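Local coordinates for esterase D (Cellvibrio japonicus, PDB 2W87), which binds glucuronic acid through this calcium-containing family 35 carbohydrate-binding module, one part of a plant cell wall enzyme that probably cleaves feruloyl esters of arabinoxylan, at residues L2-G10 / G24-N32; A65-N74 / I109-L120. All coordinates share one frame; numbering follows the deposited sequence. Where two conformers were deposited one is given.

Contact 1. Residues L2-G10 / G24-N32; sequences LLLQEAQAG and GFTGSGFAN. With CA (calcium ion), chain D; CA (calcium ion), chain C; GCU (alpha-D-glucopyranuronic acid), chain E.
With chi1 at 64°, CG of Glu6 sits in the crowded position between its backbone N and carbonyl carbon, and a second bend at chi2 (-72°) turns the carboxylate toward the 26-29 turn and a calcium ion lodged between the two segments. The carboxylate grips this metal with both oxygens, OE1 and OE2 of Glu6 each lying 2.5 Å from it. From the other segment come two backbone carbonyls, Thr26 O at 2.4 Å and Gly29 O at 2.4 Å from the calcium. They belong to the first and last residues of a type II' turn, which therefore clasps the ion with its two ends. The side chain of Gln5 and two oxygens of Asp124, on strand 122-129, complete seven-fold coordination. Glu6 OE2 does double duty, because Gly29 N donates to it at 2.9 Å from well above the carboxylate plane; the bond is bent (139°), probably because the metal largely sets where the carboxylate lies. Beyond the metal, a water bridges the two turns, donating to Glu6 O at 2.8 Å and accepting from Ser28 N at 3.1 Å. A second water joins the side chains of Gln8 and Ser28 on the exposed side, where both residues lie at the surface. Further along, the strand that starts at Phe30 carries Asn32, whose OD1 lies 2.3 Å from another calcium ion, one that also holds the glucuronic acid; ND2 of Asn32 is hydrogen-bonded to Asp19. With few side chains packing directly, the metal appears to be the chief tie between the turn that follows strand 2-5 and the 24-29 loop, an arrangement characteristic of the structural calcium site of the beta-sandwich carbohydrate-binding modules related to families 6 and 35.

Contact 2. Residues A65-N74 / I109-L120; sequences ANRNGSLVIN and IVQLSATTAEGL. With GCU (alpha-D-glucopyranuronic acid), chain E.
An antiparallel strand pair of the beta-sandwich, 69-73 against 109-114, runs at its ligand end into loops that present Arg67 to the bound glucuronic acid. Ser70 with Ser113 and Val72 with Gln111 are hydrogen-bonded pairs, the Ser70 N to Ser113 O bond measuring 2.8 Å. On the buried face, Leu71 reaches diagonally to Val110, the partner of Ile73 in the ladder, whose CG1 packs into its fork, 3.7 Å from Leu71 CD1. At the far end the side chain of Asn74 extends the ladder, its OD1 accepting from Ile109 N at 2.9 Å while its ND2 is held by Asn78 and the Asn107 carbonyl. Where the strands end, Asn68 O takes both the backbone N and the hydroxyl of Thr115, the Thr115 OG1 bond being 2.8 Å long and both donors coming from the same face of the carbonyl plane. Arg67 then reaches past Gly119 with its chain extended from CG to NE. In the guanidinium plane NH1 donates to Leu120 O at 3.1 Å, and a water accepts from NE. Glu118 crosses Arg67 at about a right angle: its CB lies over one guanidinium face, and in the conformer given its OE1 makes a salt bridge with Arg67 NH2 at 3.0 Å, a bent, weak hydrogen bond with the two planes 60° apart. The outer edge meets the sugar carboxylate nearly straight, Arg67 NH1 to O6A at 2.8 Å (173°) and NH2 to O6B at 2.8 Å (169°). Paired bonds of this kind, from a guanidinium also held in its plane by Leu120 O and a water, suit a uronate carboxylate and probably contribute to the recognition of glucuronic acid.

Contacts 1 and 2 lie on opposite sides of the chain's centre, with centres about 17 Å apart and nearest atoms about 6 Å apart, and they meet through the ligand. O6A of the glucuronic acid is shared between Arg67 of contact 2 and the calcium ion coordinated by Asn32 of contact 1, so one carboxylate draws on both. Thr33 and Asn35 complete that metal site, and His22 and Asn122 add hydrogen bonds to the sugar. The other calcium ion of contact 1, between Glu6 and Gly29, lies 14.8 Å from the calcium ion at the sugar. Strand 122-129 connects that calcium site with the sugar pocket, supplying Asp124 to the first and Asn122 to the second.

Contact 1. Residues L2-G10 / G24-N32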
loop_
_atom_site.group_PDB
_atom_site.type_symbol
_atom_site.label_atom_id
_atom_site.label_comp_id
_atom_site.label_asym_id
_atom_site.label_seq_id
_atom_site.Cartn_x
_atom_site.Cartn_y
_atom_site.Cartn_z
ATOM N N LEU A 2 -7.236 -1.875 -11.139
ATOM C CA LEU A 2 -7.697 -2.558 -9.963
ATOM C C LEU A 2 -7.504 -1.618 -8.766
ATOM O O LEU A 2 -6.383 -1.205 -8.495
ATOM C CB LEU A 2 -6.875 -3.810 -9.783
ATOM C CG LEU A 2 -7.222 -4.734 -8.637
ATOM C CD1 LEU A 2 -8.643 -5.282 -8.810
ATOM C CD2 LEU A 2 -6.207 -5.849 -8.590
ATOM N N LEU A 3 -8.587 -1.281 -8.078
ATOM C CA LEU A 3 -8.521 -0.376 -6.937
ATOM C C LEU A 3 -8.828 -1.165 -5.671
ATOM O O LEU A 3 -9.958 -1.612 -5.454
ATOM C CB LEU A 3 -9.480 0.798 -7.102
ATOM C CG LEU A 3 -9.533 1.811 -5.950
ATOM C CD1 LEU A 3 -8.153 2.381 -5.646
ATOM C CD2 LEU A 3 -10.540 2.927 -6.268
ATOM N N LEU A 4 -7.809 -1.338 -4.845
ATOM C CA LEU A 4 -7.911 -2.165 -3.648
ATOM C C LEU A 4 -8.102 -1.290 -2.429
ATOM O O LEU A 4 -7.267 -0.435 -2.092
ATOM C CB LEU A 4 -6.674 -3.072 -3.483
ATOM C CG LEU A 4 -6.383 -3.959 -4.692
ATOM C CD1 LEU A 4 -5.071 -4.678 -4.500
ATOM C CD2 LEU A 4 -7.541 -4.955 -4.911
ATOM N N GLN A 5 -9.236 -1.525 -1.789
ATOM C CA GLN A 5 -9.637 -0.876 -0.548
ATOM C C GLN A 5 -9.603 -1.893 0.606
ATOM O O GLN A 5 -9.796 -3.082 0.403
ATOM C CB GLN A 5 -11.066 -0.330 -0.652
ATOM C CG GLN A 5 -11.284 0.715 -1.734
ATOM C CD GLN A 5 -10.760 2.085 -1.375
ATOM O OE1 GLN A 5 -10.217 2.282 -0.298
ATOM N NE2 GLN A 5 -10.958 3.059 -2.275
ATOM N N GLU A 6 -9.366 -1.390 1.820
ATOM C CA GLU A 6 -9.683 -2.114 3.031
ATOM C C GLU A 6 -11.066 -2.746 2.936
ATOM O O GLU A 6 -11.974 -2.189 2.293
ATOM C CB GLU A 6 -9.634 -1.175 4.234
ATOM C CG GLU A 6 -10.681 -0.043 4.215
ATOM C CD GLU A 6 -10.412 1.065 3.180
ATOM O OE1 GLU A 6 -9.224 1.277 2.845
ATOM O OE2 GLU A 6 -11.372 1.752 2.702
ATOM N N ALA A 7 -11.216 -3.913 3.558
ATOM C CA ALA A 7 -12.510 -4.563 3.680
ATOM C C ALA A 7 -13.044 -5.041 2.344
ATOM O O ALA A 7 -14.263 -5.214 2.205
ATOM C CB ALA A 7 -13.488 -3.628 4.306
ATOM N N GLN A 8 -12.157 -5.249 1.370
ATOM C CA GLN A 8 -12.532 -5.783 0.054
ATOM C C GLN A 8 -11.498 -6.832 -0.394
ATOM O O GLN A 8 -10.384 -6.901 0.138
ATOM C CB GLN A 8 -12.684 -4.639 -0.972
ATOM C CG GLN A 8 -13.658 -3.514 -0.544
ATOM C CD GLN A 8 -15.142 -3.940 -0.468
ATOM O OE1 GLN A 8 -15.587 -4.835 -1.191
ATOM N NE2 GLN A 8 -15.915 -3.262 0.399
ATOM N N ALA A 9 -11.869 -7.678 -1.349
ATOM C CA ALA A 9 -10.982 -8.721 -1.838
ATOM C C ALA A 9 -9.689 -8.108 -2.313
ATOM O O ALA A 9 -9.695 -7.090 -3.021
ATOM C CB ALA A 9 -11.651 -9.548 -2.987
ATOM N N GLY A 10 -8.582 -8.727 -1.926
ATOM C CA GLY A 10 -7.260 -8.237 -2.301
ATOM C C GLY A 10 -6.583 -7.471 -1.176
ATOM O O GLY A 10 -5.384 -7.248 -1.222
ATOM N N GLY A 24 -11.539 12.296 4.007
ATOM C CA GLY A 24 -10.896 12.400 2.699
ATOM C C GLY A 24 -10.485 11.073 2.078
ATOM O O GLY A 24 -10.029 11.051 0.946
ATOM N N PHE A 25 -10.658 9.979 2.829
ATOM C CA PHE A 25 -10.359 8.635 2.345
ATOM C C PHE A 25 -11.477 8.209 1.392
ATOM O O PHE A 25 -12.508 8.891 1.272
ATOM C CB PHE A 25 -10.295 7.642 3.495
ATOM C CG PHE A 25 -11.548 7.617 4.337
ATOM C CD1 PHE A 25 -12.634 6.860 3.953
ATOM C CD2 PHE A 25 -11.629 8.363 5.488
ATOM C CE1 PHE A 25 -13.801 6.864 4.697
ATOM C CE2 PHE A 25 -12.765 8.358 6.237
ATOM C CZ PHE A 25 -13.860 7.578 5.828
ATOM N N THR A 26 -11.276 7.065 0.742
ATOM C CA THR A 26 -12.244 6.465 -0.148
ATOM C C THR A 26 -12.505 5.049 0.385
ATOM O O THR A 26 -11.758 4.561 1.218
ATOM C CB THR A 26 -11.761 6.470 -1.609
ATOM O OG1 THR A 26 -10.498 5.816 -1.732
ATOM C CG2 THR A 26 -11.619 7.903 -2.122
ATOM N N GLY A 27 -13.584 4.402 -0.041
ATOM C CA GLY A 27 -13.969 3.149 0.600
ATOM C C GLY A 27 -14.443 3.377 2.022
ATOM O O GLY A 27 -14.918 4.455 2.341
ATOM N N SER A 28 -14.328 2.366 2.887
ATOM C CA SER A 28 -14.830 2.476 4.236
ATOM C C SER A 28 -13.811 3.067 5.228
ATOM O O SER A 28 -14.127 3.290 6.407
ATOM C CB SER A 28 -15.328 1.124 4.730
ATOM O OG SER A 28 -14.303 0.144 4.633
ATOM N N GLY A 29 -12.594 3.348 4.766
ATOM C CA GLY A 29 -11.591 3.925 5.656
ATOM C C GLY A 29 -10.176 3.926 5.088
ATOM O O GLY A 29 -9.967 4.091 3.891
ATOM N N PHE A 30 -9.217 3.741 5.982
ATOM C CA PHE A 30 -7.810 3.719 5.626
ATOM C C PHE A 30 -7.065 2.841 6.611
ATOM O O PHE A 30 -7.533 2.610 7.725
ATOM C CB PHE A 30 -7.237 5.133 5.621
ATOM C CG PHE A 30 -7.493 5.915 6.886
ATOM C CD1 PHE A 30 -6.661 5.792 7.983
ATOM C CD2 PHE A 30 -8.563 6.791 6.970
ATOM C CE1 PHE A 30 -6.892 6.519 9.128
ATOM C CE2 PHE A 30 -8.793 7.525 8.103
ATOM C CZ PHE A 30 -7.960 7.396 9.187
ATOM N N ALA A 31 -5.945 2.288 6.177
ATOM C CA ALA A 31 -5.127 1.444 7.045
ATOM C C ALA A 31 -4.195 2.353 7.854
ATOM O O ALA A 31 -3.440 3.170 7.296
ATOM C CB ALA A 31 -4.319 0.443 6.209
ATOM N N ASN A 32 -4.224 2.177 9.172
ATOM C CA ASN A 32 -3.390 2.928 10.098
ATOM C C ASN A 32 -2.410 1.986 10.802
ATOM O O ASN A 32 -2.796 1.255 11.710
ATOM C CB ASN A 32 -4.286 3.601 11.137
ATOM C CG ASN A 32 -3.507 4.305 12.229
ATOM O OD1 ASN A 32 -2.268 4.355 12.201
ATOM N ND2 ASN A 32 -4.241 4.868 13.205
HETATM CA CA CA D . -9.778 3.361 1.626
HETATM CA CA CA C . -0.085 5.082 12.632
HETATM C C1 GCU E . -2.465 10.187 14.996
HETATM C C2 GCU E . -3.443 10.103 13.824
HETATM C C3 GCU E . -3.414 8.690 13.249
HETATM C C4 GCU E . -2.011 8.415 12.748
HETATM C C5 GCU E . -1.036 8.594 13.922
HETATM C C6 GCU E . 0.415 8.395 13.506
HETATM O O1 GCU E . -2.893 9.218 15.953
HETATM O O2 GCU E . -4.754 10.390 14.282
HETATM O O3 GCU E . -4.351 8.549 12.179
HETATM O O4 GCU E . -1.874 7.063 12.240
HETATM O O5 GCU E . -1.143 9.915 14.450
HETATM O O6A GCU E . 0.661 7.372 12.850
HETATM O O6B GCU E . 1.277 9.242 13.845
HETATM O O HOH W 1 -13.897 -0.354 1.543
HETATM O O HOH W 2 -16.040 -1.587 2.751
HETATM O O HOH W 3 -0.887 4.896 14.921
HETATM O O HOH W 4 -0.312 5.235 10.173
HETATM O O HOH W 5 2.131 4.855 11.570
#

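Contact 2. Residues A65-N74 / I109-L120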
loop_
_atom_site.group_PDB
_atom_site.type_symbol
_atom_site.label_atom_id
_atom_site.label_comp_id
_atom_site.label_asym_id
_atom_site.label_seq_id
_atom_site.Cartn_x
_atom_site.Cartn_y
_atom_site.Cartn_z
ATOM N N ALA A 65 7.788 14.217 9.391
ATOM C CA ALA A 65 8.885 13.611 8.657
ATOM C C ALA A 65 8.337 12.638 7.606
ATOM O O ALA A 65 7.201 12.165 7.716
ATOM C CB ALA A 65 9.818 12.877 9.627
ATOM N N ASN A 66 9.134 12.357 6.583
ATOM C CA ASN A 66 8.838 11.240 5.679
ATOM C C ASN A 66 8.651 9.984 6.504
ATOM O O ASN A 66 9.311 9.803 7.531
ATOM C CB ASN A 66 9.996 10.982 4.722
ATOM C CG ASN A 66 9.967 11.868 3.497
ATOM O OD1 ASN A 66 9.806 13.086 3.590
ATOM N ND2 ASN A 66 10.166 11.253 2.334
ATOM N N ARG A 67 7.752 9.123 6.029
ATOM C CA ARG A 67 7.556 7.808 6.595
ATOM C C ARG A 67 7.678 6.806 5.431
ATOM O O ARG A 67 6.710 6.114 5.067
ATOM C CB ARG A 67 6.199 7.748 7.236
ATOM C CG ARG A 67 6.072 8.600 8.443
ATOM C CD ARG A 67 4.758 8.331 9.105
ATOM N NE ARG A 67 4.552 9.188 10.265
ATOM C CZ ARG A 67 3.591 8.990 11.161
ATOM N NH1 ARG A 67 2.757 7.968 11.040
ATOM N NH2 ARG A 67 3.474 9.809 12.202
ATOM N N ASN A 68 8.867 6.752 4.839
ATOM C CA ASN A 68 9.089 5.923 3.655
ATOM C C ASN A 68 8.790 4.470 3.969
ATOM O O ASN A 68 8.853 4.039 5.130
ATOM C CB ASN A 68 10.517 6.051 3.149
ATOM C CG ASN A 68 10.804 7.391 2.551
ATOM O OD1 ASN A 68 9.941 8.275 2.497
ATOM N ND2 ASN A 68 12.028 7.561 2.075
ATOM N N GLY A 69 8.435 3.748 2.918
ATOM C CA GLY A 69 8.142 2.337 3.009
ATOM C C GLY A 69 9.036 1.481 2.119
ATOM O O GLY A 69 9.610 1.937 1.119
ATOM N N SER A 70 9.181 0.245 2.541
ATOM C CA SER A 70 9.777 -0.789 1.729
ATOM C C SER A 70 8.610 -1.554 1.122
ATOM O O SER A 70 7.668 -1.869 1.814
ATOM C CB SER A 70 10.624 -1.712 2.600
ATOM O OG SER A 70 10.896 -2.910 1.925
ATOM N N LEU A 71 8.658 -1.823 -0.167
ATOM C CA LEU A 71 7.568 -2.553 -0.798
ATOM C C LEU A 71 8.164 -3.815 -1.386
ATOM O O LEU A 71 9.050 -3.732 -2.234
ATOM C CB LEU A 71 6.890 -1.713 -1.886
ATOM C CG LEU A 71 5.641 -2.419 -2.464
ATOM C CD1 LEU A 71 4.552 -1.452 -2.822
ATOM C CD2 LEU A 71 5.971 -3.298 -3.636
ATOM N N VAL A 72 7.693 -4.976 -0.930
ATOM C CA VAL A 72 8.253 -6.256 -1.387
ATOM C C VAL A 72 7.149 -7.110 -1.990
ATOM O O VAL A 72 5.991 -7.034 -1.583
ATOM C CB VAL A 72 9.018 -7.043 -0.275
ATOM C CG1 VAL A 72 10.142 -6.181 0.304
ATOM C CG2 VAL A 72 8.069 -7.533 0.849
ATOM N N ILE A 73 7.515 -7.905 -2.987
ATOM C CA ILE A 73 6.578 -8.804 -3.629
ATOM C C ILE A 73 6.951 -10.224 -3.227
ATOM O O ILE A 73 8.110 -10.641 -3.363
ATOM C CB ILE A 73 6.602 -8.631 -5.132
ATOM C CG1 ILE A 73 6.245 -7.189 -5.491
ATOM C CG2 ILE A 73 5.655 -9.583 -5.799
ATOM C CD1 ILE A 73 6.204 -6.935 -6.983
ATOM N N ASN A 74 5.985 -10.958 -2.710
ATOM C CA ASN A 74 6.202 -12.324 -2.260
ATOM C C ASN A 74 7.367 -12.475 -1.271
ATOM O O ASN A 74 8.207 -13.354 -1.392
ATOM C CB ASN A 74 6.328 -13.230 -3.473
ATOM C CG ASN A 74 5.015 -13.378 -4.207
ATOM O OD1 ASN A 74 3.923 -13.190 -3.627
ATOM N ND2 ASN A 74 5.098 -13.729 -5.478
ATOM N N ILE A 109 1.833 -11.196 -3.446
ATOM C CA ILE A 109 1.541 -10.617 -2.151
ATOM C C ILE A 109 2.461 -9.408 -2.005
ATOM O O ILE A 109 3.681 -9.525 -2.013
ATOM C CB ILE A 109 1.702 -11.647 -0.996
ATOM C CG1 ILE A 109 0.708 -12.802 -1.194
ATOM C CG2 ILE A 109 1.464 -11.001 0.336
ATOM C CD1 ILE A 109 0.914 -13.971 -0.243
ATOM N N VAL A 110 1.847 -8.243 -1.952
ATOM C CA VAL A 110 2.549 -6.980 -1.895
ATOM C C VAL A 110 2.520 -6.445 -0.453
ATOM O O VAL A 110 1.454 -6.173 0.085
ATOM C CB VAL A 110 1.890 -5.986 -2.848
ATOM C CG1 VAL A 110 2.552 -4.608 -2.715
ATOM C CG2 VAL A 110 1.942 -6.512 -4.285
ATOM N N GLN A 111 3.680 -6.353 0.177
ATOM C CA GLN A 111 3.791 -5.866 1.545
ATOM C C GLN A 111 4.525 -4.536 1.560
ATOM O O GLN A 111 5.694 -4.460 1.162
ATOM C CB GLN A 111 4.499 -6.892 2.440
ATOM C CG GLN A 111 4.738 -6.420 3.856
ATOM C CD GLN A 111 5.086 -7.541 4.854
ATOM O OE1 GLN A 111 4.787 -8.708 4.635
ATOM N NE2 GLN A 111 5.732 -7.167 5.961
ATOM N N LEU A 112 3.831 -3.499 2.019
ATOM C CA LEU A 112 4.421 -2.194 2.221
ATOM C C LEU A 112 4.688 -2.041 3.727
ATOM O O LEU A 112 3.760 -2.053 4.522
ATOM C CB LEU A 112 3.486 -1.119 1.706
ATOM C CG LEU A 112 3.897 0.329 1.958
ATOM C CD1 LEU A 112 5.082 0.661 1.087
ATOM C CD2 LEU A 112 2.717 1.304 1.724
ATOM N N SER A 113 5.958 -1.912 4.106
ATOM C CA SER A 113 6.365 -1.883 5.501
ATOM C C SER A 113 7.103 -0.587 5.843
ATOM O O SER A 113 7.891 -0.085 5.037
ATOM C CB SER A 113 7.274 -3.080 5.829
ATOM O OG SER A 113 6.714 -4.322 5.413
ATOM N N ALA A 114 6.859 -0.074 7.041
ATOM C CA ALA A 114 7.505 1.135 7.512
ATOM C C ALA A 114 9.013 0.973 7.633
ATOM O O ALA A 114 9.478 -0.024 8.175
ATOM C CB ALA A 114 6.944 1.470 8.850
ATOM N N THR A 115 9.775 1.946 7.145
ATOM C CA THR A 115 11.229 1.959 7.335
ATOM C C THR A 115 11.672 2.707 8.595
ATOM O O THR A 115 12.835 2.590 8.979
ATOM C CB THR A 115 11.960 2.651 6.170
ATOM O OG1 THR A 115 11.520 3.999 6.074
ATOM C CG2 THR A 115 11.701 1.976 4.878
ATOM N N THR A 116 10.797 3.512 9.181
ATOM C CA THR A 116 11.103 4.291 10.380
ATOM C C THR A 116 10.198 3.892 11.547
ATOM O O THR A 116 9.174 3.221 11.355
ATOM C CB THR A 116 10.920 5.821 10.151
ATOM O OG1 THR A 116 9.529 6.171 10.249
ATOM C CG2 THR A 116 11.499 6.292 8.818
ATOM N N ALA A 117 10.566 4.333 12.751
ATOM C CA ALA A 117 9.843 3.974 13.974
ATOM C C ALA A 117 8.468 4.594 14.066
ATOM O O ALA A 117 7.693 4.226 14.948
ATOM C CB ALA A 117 10.671 4.341 15.226
ATOM N N GLU A 118 8.155 5.543 13.175
ATOM C CA GLU A 118 6.836 6.178 13.160
ATOM C C GLU A 118 5.790 5.308 12.458
ATOM O O GLU A 118 4.605 5.600 12.521
ATOM C CB GLU A 118 6.877 7.530 12.460
ATOM C CG GLU A 118 7.696 8.581 13.169
ATOM C CD GLU A 118 7.340 9.983 12.700
ATOM O OE1 GLU A 118 6.259 10.495 13.091
ATOM O OE2 GLU A 118 8.167 10.589 11.982
ATOM N N GLY A 119 6.224 4.243 11.808
ATOM C CA GLY A 119 5.301 3.425 11.044
ATOM C C GLY A 119 5.072 4.074 9.691
ATOM O O GLY A 119 5.844 4.936 9.248
ATOM N N LEU A 120 4.013 3.653 9.010
ATOM C CA LEU A 120 3.653 4.239 7.731
ATOM C C LEU A 120 2.765 5.464 7.879
ATOM O O LEU A 120 2.234 5.735 8.944
ATOM C CB LEU A 120 2.915 3.198 6.874
ATOM C CG LEU A 120 3.751 2.043 6.334
ATOM C CD1 LEU A 120 2.803 1.027 5.611
ATOM C CD2 LEU A 120 4.825 2.541 5.383
HETATM C C1 GCU E . -2.465 10.187 14.996
HETATM C C2 GCU E . -3.443 10.103 13.824
HETATM C C3 GCU E . -3.414 8.690 13.249
HETATM C C4 GCU E . -2.011 8.415 12.748
HETATM C C5 GCU E . -1.036 8.594 13.922
HETATM C C6 GCU E . 0.415 8.395 13.506
HETATM O O1 GCU E . -2.893 9.218 15.953
HETATM O O2 GCU E . -4.754 10.390 14.282
HETATM O O3 GCU E . -4.351 8.549 12.179
HETATM O O4 GCU E . -1.874 7.063 12.240
HETATM O O5 GCU E . -1.143 9.915 14.450
HETATM O O6A GCU E . 0.661 7.372 12.850
HETATM O O6B GCU E . 1.277 9.242 13.845
HETATM O O HOH W 6 6.019 11.775 10.146
HETATM O O HOH W 7 9.448 8.977 10.246
HETATM O O HOH W 8 8.277 4.679 7.985
#